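Local coordinates for probable endonuclease 4 (Thermotoga maritima, PDB 4HNO), which probably cleaves phosphodiester bonds at apurinic or apyrimidinic sites in damaged DNA, leaving a 3'-hydroxyl and a 5'-terminal sugar phosphate, with the help of bound metal ions, at residues 260-265 and 273-278; 31-36 and 214-219; 9-14 and 25-30; 222-225 and 231-234. One frame throughout, in Å; residues are numbered along the deposited sequence. Where two conformers were deposited one is given.

Contact 1: residues 260-265 and 273-278; sequences WILETP and EDIKKV. With MN (manganese (II) ion), chain E.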
loop_
_atom_site.group_PDB
_atom_site.type_symbol
_atom_site.label_atom_id
_atom_site.label_comp_id
_atom_site.label_asym_id
_atom_site.label_seq_id
_atom_site.Cartn_x
_atom_site.Cartn_y
_atom_site.Cartn_z
ATOM N N TRP A 260 -7.419 2.606 -5.982
ATOM C CA TRP A 260 -6.306 2.157 -6.825
ATOM C C TRP A 260 -5.235 3.231 -6.785
ATOM O O TRP A 260 -5.459 4.351 -7.237
ATOM C CB TRP A 260 -6.767 1.964 -8.277
ATOM C CG TRP A 260 -7.872 0.981 -8.450
ATOM C CD1 TRP A 260 -8.348 0.095 -7.534
ATOM C CD2 TRP A 260 -8.674 0.806 -9.636
ATOM N NE1 TRP A 260 -9.389 -0.617 -8.074
ATOM C CE2 TRP A 260 -9.607 -0.197 -9.361
ATOM C CE3 TRP A 260 -8.688 1.416 -10.895
ATOM C CZ2 TRP A 260 -10.574 -0.599 -10.286
ATOM C CZ3 TRP A 260 -9.638 1.006 -11.819
ATOM C CH2 TRP A 260 -10.562 0.009 -11.506
ATOM N N ILE A 261 -4.071 2.880 -6.248
ATOM C CA ILE A 261 -2.984 3.818 -6.064
ATOM C C ILE A 261 -1.799 3.368 -6.924
ATOM O O ILE A 261 -1.223 2.307 -6.718
ATOM C CB ILE A 261 -2.556 3.885 -4.585
ATOM C CG1 ILE A 261 -3.689 4.422 -3.710
ATOM C CG2 ILE A 261 -1.274 4.692 -4.433
ATOM C CD1 ILE A 261 -4.105 5.845 -4.000
ATOM N N LEU A 262 -1.442 4.203 -7.888
ATOM C CA LEU A 262 -0.317 3.940 -8.776
ATOM C C LEU A 262 1.010 4.117 -8.054
ATOM O O LEU A 262 1.243 5.148 -7.421
ATOM C CB LEU A 262 -0.355 4.922 -9.938
ATOM C CG LEU A 262 -1.577 4.876 -10.837
ATOM C CD1 LEU A 262 -1.684 6.177 -11.599
ATOM C CD2 LEU A 262 -1.499 3.703 -11.775
ATOM N N GLU A 263 1.894 3.130 -8.211
ATOM C CA GLU A 263 3.298 3.244 -7.795
ATOM C C GLU A 263 4.178 2.948 -9.003
ATOM O O GLU A 263 5.242 2.341 -8.914
ATOM C CB GLU A 263 3.649 2.320 -6.646
ATOM C CG GLU A 263 2.733 2.400 -5.449
ATOM C CD GLU A 263 3.111 1.380 -4.418
ATOM O OE1 GLU A 263 3.125 0.170 -4.799
ATOM O OE2 GLU A 263 3.410 1.746 -3.266
ATOM N N THR A 264 3.716 3.387 -10.158
ATOM C CA THR A 264 4.363 3.073 -11.413
ATOM C C THR A 264 5.524 4.056 -11.622
ATOM O O THR A 264 5.605 5.091 -10.952
ATOM C CB THR A 264 3.354 3.148 -12.544
ATOM O OG1 THR A 264 2.711 4.416 -12.458
ATOM C CG2 THR A 264 2.309 2.058 -12.443
ATOM N N PRO A 265 6.456 3.719 -12.517
ATOM C CA PRO A 265 7.614 4.592 -12.715
ATOM C C PRO A 265 7.215 6.005 -13.107
ATOM O O PRO A 265 6.244 6.232 -13.834
ATOM C CB PRO A 265 8.358 3.923 -13.868
ATOM C CG PRO A 265 7.999 2.481 -13.746
ATOM C CD PRO A 265 6.575 2.461 -13.274
ATOM N N GLU A 273 -0.782 10.432 -16.830
ATOM C CA GLU A 273 -0.949 9.634 -18.030
ATOM C C GLU A 273 -1.488 8.247 -17.690
ATOM O O GLU A 273 -2.330 7.717 -18.422
ATOM C CB GLU A 273 0.376 9.524 -18.788
ATOM C CG GLU A 273 0.809 10.802 -19.477
ATOM C CD GLU A 273 2.183 10.683 -20.117
ATOM O OE1 GLU A 273 2.802 9.598 -20.040
ATOM O OE2 GLU A 273 2.647 11.684 -20.702
ATOM N N ASP A 274 -0.994 7.652 -16.607
ATOM C CA ASP A 274 -1.460 6.332 -16.217
ATOM C C ASP A 274 -2.931 6.366 -15.805
ATOM O O ASP A 274 -3.663 5.420 -16.092
ATOM C CB ASP A 274 -0.578 5.713 -15.120
ATOM C CG ASP A 274 0.711 5.051 -15.688
ATOM O OD1 ASP A 274 1.080 5.394 -16.845
ATOM O OD2 ASP A 274 1.350 4.224 -14.968
ATOM N N ILE A 275 -3.376 7.435 -15.135
ATOM C CA ILE A 275 -4.776 7.537 -14.774
ATOM C C ILE A 275 -5.618 7.625 -16.046
ATOM O O ILE A 275 -6.641 6.953 -16.168
ATOM C CB ILE A 275 -5.027 8.741 -13.833
ATOM C CG1 ILE A 275 -4.389 8.444 -12.470
ATOM C CG2 ILE A 275 -6.509 9.003 -13.679
ATOM C CD1 ILE A 275 -4.540 9.565 -11.455
ATOM N N LYS A 276 -5.187 8.425 -17.013
ATOM C CA LYS A 276 -5.891 8.480 -18.287
ATOM C C LYS A 276 -5.929 7.102 -18.937
ATOM O O LYS A 276 -6.948 6.727 -19.503
ATOM C CB LYS A 276 -5.218 9.481 -19.211
ATOM C CG LYS A 276 -5.514 10.924 -18.857
ATOM C CD LYS A 276 -4.836 11.892 -19.816
ATOM C CE LYS A 276 -5.021 13.337 -19.372
ATOM N NZ LYS A 276 -4.309 13.630 -18.095
ATOM N N LYS A 277 -4.824 6.358 -18.874
ATOM C CA LYS A 277 -4.777 5.011 -19.442
ATOM C C LYS A 277 -5.790 4.086 -18.767
ATOM O O LYS A 277 -6.440 3.290 -19.435
ATOM C CB LYS A 277 -3.360 4.447 -19.323
ATOM C CG LYS A 277 -3.166 3.053 -19.898
ATOM C CD LYS A 277 -3.389 3.031 -21.394
ATOM C CE LYS A 277 -2.669 1.861 -22.037
ATOM N NZ LYS A 277 -2.760 1.922 -23.518
ATOM N N VAL A 278 -5.908 4.159 -17.445
ATOM C CA VAL A 278 -6.897 3.350 -16.750
ATOM C C VAL A 278 -8.296 3.614 -17.299
ATOM O O VAL A 278 -9.043 2.683 -17.596
ATOM C CB VAL A 278 -6.838 3.592 -15.231
ATOM C CG1 VAL A 278 -8.038 2.980 -14.533
ATOM C CG2 VAL A 278 -5.525 3.031 -14.686
HETATM MN MN MN E . 3.204 -1.424 -3.415
HETATM O O HOH W 1 4.754 -0.669 -2.503
#
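L262 and D274 bury more surface than any other residues where strand 260-262 packs against helix 268-284, and V278 comes third. The L262 side chain leans onto the helix with its CD1 methyl, which lies 3.6 Å from I275 CG1 and 3.7 Å from D274 CB, while CD2 brushes the same aspartate CB more loosely. CG of L262 stands anti to its carbonyl carbon (chi1 -61°), and this sends both methyls out from the strand onto the helix at D274 and I275. D274 therefore meets the strand in two ways: its CB is part of the apolar packing, and its carboxylate reaches past L262 to T264. The hydroxyl of T264 donates to D274 OD2, with OG1 to OD2 at 2.9 Å, approaching from above the carboxylate plane by 40°. The two side chains arrive from opposite directions. D274 OD1 has a second partner, a salt bridge to R235, so this buried carboxylate is held at both oxygens, which probably favours its charged form. One helical turn on, V278 presents CG1 to the rim of the W260 indole, 3.7 Å from CZ3 and close to the ring plane; the indole NE1 is bonded to I255 O. E263 faces the other way, and its OE1 binds manganese at 2.1 Å together with E147, D181 and H218. The short strand and helix run at 140° to one another, an outer helix packed on a TIM-barrel strand, with the metal site at the C-terminal end of the strand.

Contact 2: residues 31-36 and 214-219; sequences SFQIFP and LKMIHL. With MN (manganese (II) ion), chain E.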
loop_
_atom_site.group_PDB
_atom_site.type_symbol
_atom_site.label_atom_id
_atom_site.label_comp_id
_atom_site.label_asym_id
_atom_site.label_seq_id
_atom_site.Cartn_x
_atom_site.Cartn_y
_atom_site.Cartn_z
ATOM N N SER A 31 -7.628 10.145 -4.705
ATOM C CA SER A 31 -7.017 9.316 -3.679
ATOM C C SER A 31 -5.514 9.565 -3.755
ATOM O O SER A 31 -5.016 10.015 -4.785
ATOM C CB SER A 31 -7.271 7.838 -4.005
ATOM O OG SER A 31 -8.654 7.549 -4.152
ATOM N N PHE A 32 -4.766 9.238 -2.705
ATOM C CA PHE A 32 -3.316 9.340 -2.786
ATOM C C PHE A 32 -2.645 8.527 -1.706
ATOM O O PHE A 32 -3.269 8.185 -0.689
ATOM C CB PHE A 32 -2.814 10.803 -2.694
ATOM C CG PHE A 32 -3.176 11.526 -1.415
ATOM C CD1 PHE A 32 -2.449 11.333 -0.261
ATOM C CD2 PHE A 32 -4.203 12.448 -1.403
ATOM C CE1 PHE A 32 -2.764 12.032 0.893
ATOM C CE2 PHE A 32 -4.520 13.144 -0.258
ATOM C CZ PHE A 32 -3.799 12.943 0.884
ATOM N N GLN A 33 -1.364 8.261 -1.939
ATOM C CA GLN A 33 -0.462 7.734 -0.921
ATOM C C GLN A 33 0.732 8.672 -0.819
ATOM O O GLN A 33 1.165 9.226 -1.823
ATOM C CB GLN A 33 -0.019 6.318 -1.293
ATOM C CG GLN A 33 0.955 5.680 -0.311
ATOM C CD GLN A 33 1.242 4.260 -0.734
ATOM O OE1 GLN A 33 0.638 3.316 -0.234
ATOM N NE2 GLN A 33 2.152 4.129 -1.680
ATOM N N ILE A 34 1.246 8.826 0.394
ATOM C CA ILE A 34 2.429 9.637 0.656
ATOM C C ILE A 34 3.319 8.913 1.641
ATOM O O ILE A 34 2.864 8.120 2.452
ATOM C CB ILE A 34 2.058 11.015 1.242
ATOM C CG1 ILE A 34 1.035 10.893 2.372
ATOM C CG2 ILE A 34 1.500 11.915 0.145
ATOM C CD1 ILE A 34 0.905 12.147 3.256
ATOM N N PHE A 35 4.611 9.228 1.623
ATOM C CA PHE A 35 5.472 8.895 2.758
ATOM C C PHE A 35 5.154 9.863 3.915
ATOM O O PHE A 35 4.658 10.953 3.696
ATOM C CB PHE A 35 6.950 8.970 2.379
ATOM C CG PHE A 35 7.409 7.845 1.474
ATOM C CD1 PHE A 35 7.985 8.125 0.256
ATOM C CD2 PHE A 35 7.302 6.518 1.859
ATOM C CE1 PHE A 35 8.436 7.087 -0.564
ATOM C CE2 PHE A 35 7.731 5.493 1.043
ATOM C CZ PHE A 35 8.297 5.774 -0.168
ATOM N N PRO A 36 5.483 9.482 5.146
ATOM C CA PRO A 36 5.190 10.348 6.299
ATOM C C PRO A 36 6.326 11.306 6.630
ATOM O O PRO A 36 6.172 12.136 7.508
ATOM C CB PRO A 36 4.952 9.345 7.442
ATOM C CG PRO A 36 5.472 8.036 6.949
ATOM C CD PRO A 36 5.919 8.143 5.563
ATOM N N LEU A 214 -9.710 -5.271 2.770
ATOM C CA LEU A 214 -8.933 -4.802 1.639
ATOM C C LEU A 214 -9.154 -3.302 1.491
ATOM O O LEU A 214 -10.199 -2.856 1.015
ATOM C CB LEU A 214 -9.328 -5.548 0.356
ATOM C CG LEU A 214 -8.582 -5.098 -0.893
ATOM C CD1 LEU A 214 -7.081 -5.327 -0.770
ATOM C CD2 LEU A 214 -9.149 -5.808 -2.118
ATOM N N LYS A 215 -8.172 -2.514 1.928
ATOM C CA LYS A 215 -8.330 -1.066 2.004
ATOM C C LYS A 215 -7.699 -0.290 0.864
ATOM O O LYS A 215 -8.072 0.854 0.616
ATOM C CB LYS A 215 -7.761 -0.542 3.325
ATOM C CG LYS A 215 -8.460 -1.065 4.567
ATOM C CD LYS A 215 -9.923 -0.690 4.627
ATOM C CE LYS A 215 -10.544 -1.217 5.896
ATOM N NZ LYS A 215 -12.006 -0.950 5.950
ATOM N N MET A 216 -6.741 -0.894 0.174
ATOM C CA MET A 216 -6.014 -0.217 -0.888
ATOM C C MET A 216 -5.514 -1.273 -1.861
ATOM O O MET A 216 -5.122 -2.365 -1.444
ATOM C CB MET A 216 -4.836 0.575 -0.319
ATOM C CG MET A 216 -3.917 1.191 -1.377
ATOM S SD MET A 216 -2.815 2.494 -0.770
ATOM C CE MET A 216 -2.106 1.753 0.708
ATOM N N ILE A 217 -5.499 -0.915 -3.137
ATOM C CA ILE A 217 -4.786 -1.662 -4.167
ATOM C C ILE A 217 -3.674 -0.766 -4.674
ATOM O O ILE A 217 -3.902 0.399 -5.004
ATOM C CB ILE A 217 -5.741 -2.068 -5.295
ATOM C CG1 ILE A 217 -6.705 -3.136 -4.779
ATOM C CG2 ILE A 217 -4.964 -2.567 -6.526
ATOM C CD1 ILE A 217 -7.915 -3.344 -5.655
ATOM N N HIS A 218 -2.455 -1.315 -4.717
ATOM C CA HIS A 218 -1.368 -0.665 -5.416
ATOM C C HIS A 218 -1.417 -1.172 -6.853
ATOM O O HIS A 218 -1.220 -2.367 -7.115
ATOM C CB HIS A 218 -0.017 -0.961 -4.796
ATOM C CG HIS A 218 0.205 -0.287 -3.491
ATOM N ND1 HIS A 218 1.250 -0.639 -2.666
ATOM C CD2 HIS A 218 -0.445 0.750 -2.910
ATOM C CE1 HIS A 218 1.216 0.170 -1.625
ATOM N NE2 HIS A 218 0.200 1.018 -1.744
ATOM N N LEU A 219 -1.744 -0.264 -7.756
ATOM C CA LEU A 219 -2.016 -0.581 -9.145
ATOM C C LEU A 219 -0.736 -0.357 -9.935
ATOM O O LEU A 219 -0.389 0.756 -10.317
ATOM C CB LEU A 219 -3.162 0.294 -9.660
ATOM C CG LEU A 219 -3.784 -0.270 -10.930
ATOM C CD1 LEU A 219 -4.695 -1.462 -10.605
ATOM C CD2 LEU A 219 -4.534 0.808 -11.696
HETATM MN MN MN E . 3.204 -1.424 -3.415
HETATM O O HOH W 1 4.754 -0.669 -2.503
#
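Q33 holds CG anti to its backbone N (chi1 179°) and stays extended through CD, which carries its amide from strand 31-34 across to H218; the imidazole, with CG beside the backbone N, swings its far nitrogen round to meet it. H218 NE2 donates to Q33 OE1 over 2.8 Å. The bond is bent, 142° at the hydrogen, and the donor is tilted 26° from the carbonyl plane. Amide and imidazole stand almost perpendicular, and OE1 sits near the ring edge, somewhat out of its plane. From the same strand as H218, M216 bends at its last torsion and packs its CE methyl against Q33 OE1, 3.3 Å away.

The amide is gripped at its other end too, because Q33 NE2 bonds to H10 ND1 and to E263 OE2; these bonds fix which way round the amide lies. With H218 NE2 as the donor, ND1 of H218 is left to coordinate manganese at 2.2 Å, beside E147, D181 and E263. Q33 thus lies in the second shell and probably helps to set the rotation of a metal ligand from across the barrel interior. Such a bridge between non-adjacent strands belongs to the metal centre within the TIM barrel of the endonuclease IV family.

Contact 3: residues 9-14 and 25-30; sequences AHMPIS and VNIGGN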
loop_
_atom_site.group_PDB
_atom_site.type_symbol
_atom_site.label_atom_id
_atom_site.label_comp_id
_atom_site.label_asym_id
_atom_site.label_seq_id
_atom_site.Cartn_x
_atom_site.Cartn_y
_atom_site.Cartn_z
ATOM N N ALA A 9 -2.245 8.238 -6.974
ATOM C CA ALA A 9 -0.870 7.806 -7.070
ATOM C C ALA A 9 -0.129 8.089 -5.776
ATOM O O ALA A 9 -0.606 8.823 -4.908
ATOM C CB ALA A 9 -0.167 8.514 -8.226
ATOM N N HIS A 10 1.047 7.492 -5.661
ATOM C CA HIS A 10 2.007 7.894 -4.663
ATOM C C HIS A 10 2.513 9.284 -5.050
ATOM O O HIS A 10 2.970 9.496 -6.169
ATOM C CB HIS A 10 3.149 6.892 -4.588
ATOM C CG HIS A 10 4.002 7.162 -3.409
ATOM N ND1 HIS A 10 3.793 6.552 -2.198
ATOM C CD2 HIS A 10 4.944 8.111 -3.206
ATOM C CE1 HIS A 10 4.628 7.063 -1.317
ATOM N NE2 HIS A 10 5.338 8.007 -1.902
ATOM N N MET A 11 2.391 10.226 -4.124
ATOM C CA MET A 11 2.645 11.633 -4.386
ATOM C C MET A 11 3.834 12.125 -3.598
ATOM O O MET A 11 4.009 11.755 -2.440
ATOM C CB MET A 11 1.435 12.472 -3.964
ATOM C CG MET A 11 0.121 12.049 -4.590
ATOM S SD MET A 11 0.069 12.119 -6.386
ATOM C CE MET A 11 0.028 13.919 -6.609
ATOM N N PRO A 12 4.619 13.037 -4.174
ATOM C CA PRO A 12 5.757 13.593 -3.449
ATOM C C PRO A 12 5.327 14.571 -2.359
ATOM O O PRO A 12 4.368 15.332 -2.502
ATOM C CB PRO A 12 6.538 14.315 -4.539
ATOM C CG PRO A 12 5.521 14.645 -5.563
ATOM C CD PRO A 12 4.541 13.534 -5.555
ATOM N N ILE A 13 6.070 14.560 -1.264
ATOM C CA ILE A 13 5.807 15.451 -0.139
ATOM C C ILE A 13 6.860 16.545 0.027
ATOM O O ILE A 13 6.762 17.346 0.948
ATOM C CB ILE A 13 5.694 14.673 1.200
ATOM C CG1 ILE A 13 6.989 13.925 1.502
ATOM C CG2 ILE A 13 4.492 13.742 1.168
ATOM C CD1 ILE A 13 7.050 13.360 2.902
ATOM N N SER A 14 7.862 16.580 -0.839
ATOM C CA SER A 14 9.021 17.445 -0.615
ATOM C C SER A 14 8.675 18.936 -0.600
ATOM O O SER A 14 9.380 19.717 0.025
ATOM C CB SER A 14 10.113 17.163 -1.652
ATOM O OG SER A 14 9.659 17.450 -2.961
ATOM N N VAL A 25 -5.657 16.274 -7.390
ATOM C CA VAL A 25 -6.708 16.714 -8.290
ATOM C C VAL A 25 -6.123 17.002 -9.680
ATOM O O VAL A 25 -6.719 16.666 -10.710
ATOM C CB VAL A 25 -7.407 17.961 -7.708
ATOM C CG1 VAL A 25 -8.306 18.635 -8.730
ATOM C CG2 VAL A 25 -8.190 17.576 -6.475
ATOM N N ASN A 26 -4.940 17.613 -9.711
ATOM C CA ASN A 26 -4.311 17.993 -10.978
ATOM C C ASN A 26 -3.912 16.820 -11.851
ATOM O O ASN A 26 -3.827 16.976 -13.059
ATOM C CB ASN A 26 -3.090 18.891 -10.752
ATOM C CG ASN A 26 -3.470 20.305 -10.359
ATOM O OD1 ASN A 26 -4.627 20.711 -10.492
ATOM N ND2 ASN A 26 -2.491 21.071 -9.887
ATOM N N ILE A 27 -3.658 15.660 -11.259
ATOM C CA ILE A 27 -3.382 14.473 -12.074
ATOM C C ILE A 27 -4.636 13.670 -12.391
ATOM O O ILE A 27 -4.537 12.635 -13.044
ATOM C CB ILE A 27 -2.294 13.545 -11.476
ATOM C CG1 ILE A 27 -2.745 12.841 -10.193
ATOM C CG2 ILE A 27 -0.997 14.313 -11.295
ATOM C CD1 ILE A 27 -1.805 11.713 -9.766
ATOM N N GLY A 28 -5.805 14.142 -11.954
ATOM C CA GLY A 28 -7.053 13.449 -12.214
ATOM C C GLY A 28 -7.430 12.431 -11.158
ATOM O O GLY A 28 -8.257 11.557 -11.407
ATOM N N GLY A 29 -6.831 12.547 -9.974
ATOM C CA GLY A 29 -7.084 11.597 -8.907
ATOM C C GLY A 29 -8.034 12.108 -7.844
ATOM O O GLY A 29 -8.329 13.307 -7.762
ATOM N N ASN A 30 -8.468 11.174 -6.995
ATOM C CA ASN A 30 -9.312 11.473 -5.841
ATOM C C ASN A 30 -8.852 10.678 -4.620
ATOM O O ASN A 30 -9.578 10.598 -3.634
ATOM C CB ASN A 30 -10.792 11.206 -6.158
ATOM C CG ASN A 30 -11.049 9.764 -6.534
ATOM O OD1 ASN A 30 -10.232 8.887 -6.287
ATOM N ND2 ASN A 30 -12.185 9.518 -7.144
#
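Within the first beta-alpha-beta unit of the barrel, strand 7-10, helix 20-26 and strand 31-34, a small apolar contact joins A9 and M11 to I27. The CD1 methyl of I27 sits 3.9 Å from A9 CB and equally 3.9 Å from M11 SD, linking two residues of segment 9-14. CG1 of I27 lies between its backbone N and carbonyl carbon (chi1 69°), and the extended chain beyond it drops CD1 toward the strand. M11 answers from the other direction: its side chain is folded at chi2 and chi3, so that sulfur rather than the terminal methyl is the nearest part to the isoleucine, and the two chains meet tip to tip. All three residues are buried, and the contact is purely van der Waals.

Beyond I27 the helix closes in a Schellman motif, with G28 at positive phi and its N bonded to V25 O at 3.0 Å; the chain then turns back toward strand 31-34. Around the contact, helix 268-284 packs against both partners, H271 reaching A9 and A272 reaching I27, while M11 also rests on V20, D23 and T24 of helix 20-26 and on F32 and I34 of strand 31-34.

Contact 4: residues 222-225 and 231-234; sequences SKYP and DRHE. With MN (manganese (II) ion), chain C.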
loop_
_atom_site.group_PDB
_atom_site.type_symbol
_atom_site.label_atom_id
_atom_site.label_comp_id
_atom_site.label_asym_id
_atom_site.label_seq_id
_atom_site.Cartn_x
_atom_site.Cartn_y
_atom_site.Cartn_z
ATOM N N SER A 222 3.839 -4.850 -14.335
ATOM C CA SER A 222 5.105 -5.501 -14.051
ATOM C C SER A 222 6.018 -5.514 -15.266
ATOM O O SER A 222 5.582 -5.799 -16.380
ATOM C CB SER A 222 4.900 -6.937 -13.582
ATOM O OG SER A 222 6.176 -7.489 -13.294
ATOM N N LYS A 223 7.296 -5.256 -15.030
ATOM C CA LYS A 223 8.298 -5.399 -16.075
ATOM C C LYS A 223 8.562 -6.859 -16.438
ATOM O O LYS A 223 9.234 -7.110 -17.431
ATOM C CB LYS A 223 9.602 -4.709 -15.674
ATOM C CG LYS A 223 9.494 -3.195 -15.732
ATOM C CD LYS A 223 10.810 -2.490 -15.597
ATOM C CE LYS A 223 10.627 -0.988 -15.788
ATOM N NZ LYS A 223 10.525 -0.613 -17.234
ATOM N N TYR A 224 8.058 -7.797 -15.638
ATOM C CA TYR A 224 8.392 -9.208 -15.798
ATOM C C TYR A 224 7.145 -10.060 -15.841
ATOM O O TYR A 224 6.063 -9.655 -15.417
ATOM C CB TYR A 224 9.325 -9.664 -14.662
ATOM C CG TYR A 224 10.694 -9.024 -14.745
ATOM C CD1 TYR A 224 10.954 -7.817 -14.098
ATOM C CD2 TYR A 224 11.697 -9.575 -15.500
ATOM C CE1 TYR A 224 12.183 -7.182 -14.189
ATOM C CE2 TYR A 224 12.939 -8.932 -15.623
ATOM C CZ TYR A 224 13.168 -7.738 -14.949
ATOM O OH TYR A 224 14.378 -7.082 -15.023
ATOM N N PRO A 225 7.296 -11.300 -16.327
ATOM C CA PRO A 225 6.152 -12.204 -16.421
ATOM C C PRO A 225 5.636 -12.679 -15.069
ATOM O O PRO A 225 6.263 -12.508 -14.013
ATOM C CB PRO A 225 6.708 -13.395 -17.208
ATOM C CG PRO A 225 7.892 -12.893 -17.913
ATOM C CD PRO A 225 8.476 -11.831 -17.040
ATOM N N ASP A 231 10.002 -7.719 -8.582
ATOM C CA ASP A 231 9.621 -6.411 -8.027
ATOM C C ASP A 231 10.188 -5.237 -8.816
ATOM O O ASP A 231 10.896 -4.391 -8.307
ATOM C CB ASP A 231 9.985 -6.289 -6.568
ATOM C CG ASP A 231 9.249 -5.148 -5.882
ATOM O OD1 ASP A 231 9.467 -4.932 -4.683
ATOM O OD2 ASP A 231 8.399 -4.487 -6.530
ATOM N N ARG A 232 9.794 -5.184 -10.080
ATOM C CA ARG A 232 10.056 -4.034 -10.931
ATOM C C ARG A 232 8.736 -3.584 -11.554
ATOM O O ARG A 232 8.181 -4.229 -12.470
ATOM C CB ARG A 232 11.106 -4.363 -12.003
ATOM C CG ARG A 232 12.501 -4.644 -11.439
ATOM C CD ARG A 232 13.075 -3.430 -10.714
ATOM N NE ARG A 232 14.459 -3.631 -10.283
ATOM C CZ ARG A 232 14.819 -4.140 -9.106
ATOM N NH1 ARG A 232 13.898 -4.515 -8.223
ATOM N NH2 ARG A 232 16.106 -4.277 -8.810
ATOM N N HIS A 233 8.224 -2.471 -11.026
ATOM C CA HIS A 233 6.946 -1.967 -11.459
ATOM C C HIS A 233 7.052 -1.386 -12.867
ATOM O O HIS A 233 8.103 -0.902 -13.292
ATOM C CB HIS A 233 6.453 -0.851 -10.533
ATOM C CG HIS A 233 6.383 -1.206 -9.078
ATOM N ND1 HIS A 233 5.896 -0.307 -8.158
ATOM C CD2 HIS A 233 6.775 -2.286 -8.361
ATOM C CE1 HIS A 233 5.983 -0.838 -6.941
ATOM N NE2 HIS A 233 6.525 -2.037 -7.036
ATOM N N GLU A 234 5.925 -1.381 -13.563
ATOM C CA GLU A 234 5.840 -0.851 -14.910
ATOM C C GLU A 234 4.563 -0.012 -15.023
ATOM O O GLU A 234 3.573 -0.227 -14.316
ATOM C CB GLU A 234 5.867 -2.008 -15.935
ATOM C CG GLU A 234 5.789 -1.610 -17.412
ATOM C CD GLU A 234 6.904 -0.679 -17.823
ATOM O OE1 GLU A 234 7.844 -1.165 -18.478
ATOM O OE2 GLU A 234 6.840 0.533 -17.492
HETATM MN MN MN C . 7.502 -3.039 -5.421
HETATM O O HOH W 2 8.296 -7.332 -11.319
#
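S222 OG is gripped by two partners: the backbone N of Y224 donates to it over 3.0 Å, closing an ST turn, and a water bonds to it at 2.9 Å. That water also accepts from the backbone N of R232, so it links the two arms of a beta hairpin in which S222 and H233 form an antiparallel non-hydrogen-bonded pair. The arms are joined directly as well, by K223 N donating to R232 O at 2.9 Å, an almost straight bond (174°) that approaches nearly along the C=O axis. In one of its two conformers, K223 runs across the backbone of H233 and bends at its last torsion to bring NZ to E234 OE1, 3.0 Å away, in a salt bridge. In that conformer the ammonium comes from above the carboxylate plane, at 48° to it, and the lysine and glutamate side chains cross at about a right angle. Y224 and R232 lie side by side and point the same way, and R232 CB touches the phenol ring at its edge. The guanidinium itself turns back, with NH1 bonded to D231 O.

D231 and H233 start away from 222-225, and both ligate a manganese ion, which H184 also binds. H233 is steadied by its ND1, bonded to E263 O, so that the hairpin and a ligand of the neighbouring metal are coupled. At the manganese, D231 OD2 binds at 2.0 Å and H233 NE2 at 2.1 Å.

How the contacts relate
Contacts 1, 2 and 3 are buried, while contact 4 lies at the surface, where charged and water-mediated bonds replace most of the apolar packing. Contact 2 spans the barrel interior and is almost wholly polar; contacts 1 and 3 lie between strands and outer helices, the first mixing methyl packing with one buried bond, the other wholly apolar. Contacts 1 and 2 share a manganese ion, and strands 260-262 and 214-222 are neighbours joined by backbone bonds. Contact 3 adjoins both, since strand 7-10 pairs with 260-262 and with 31-34. Contact 4 carries a second manganese ion and meets contact 1 where T264 and P265 pack against the backbone of 233-234.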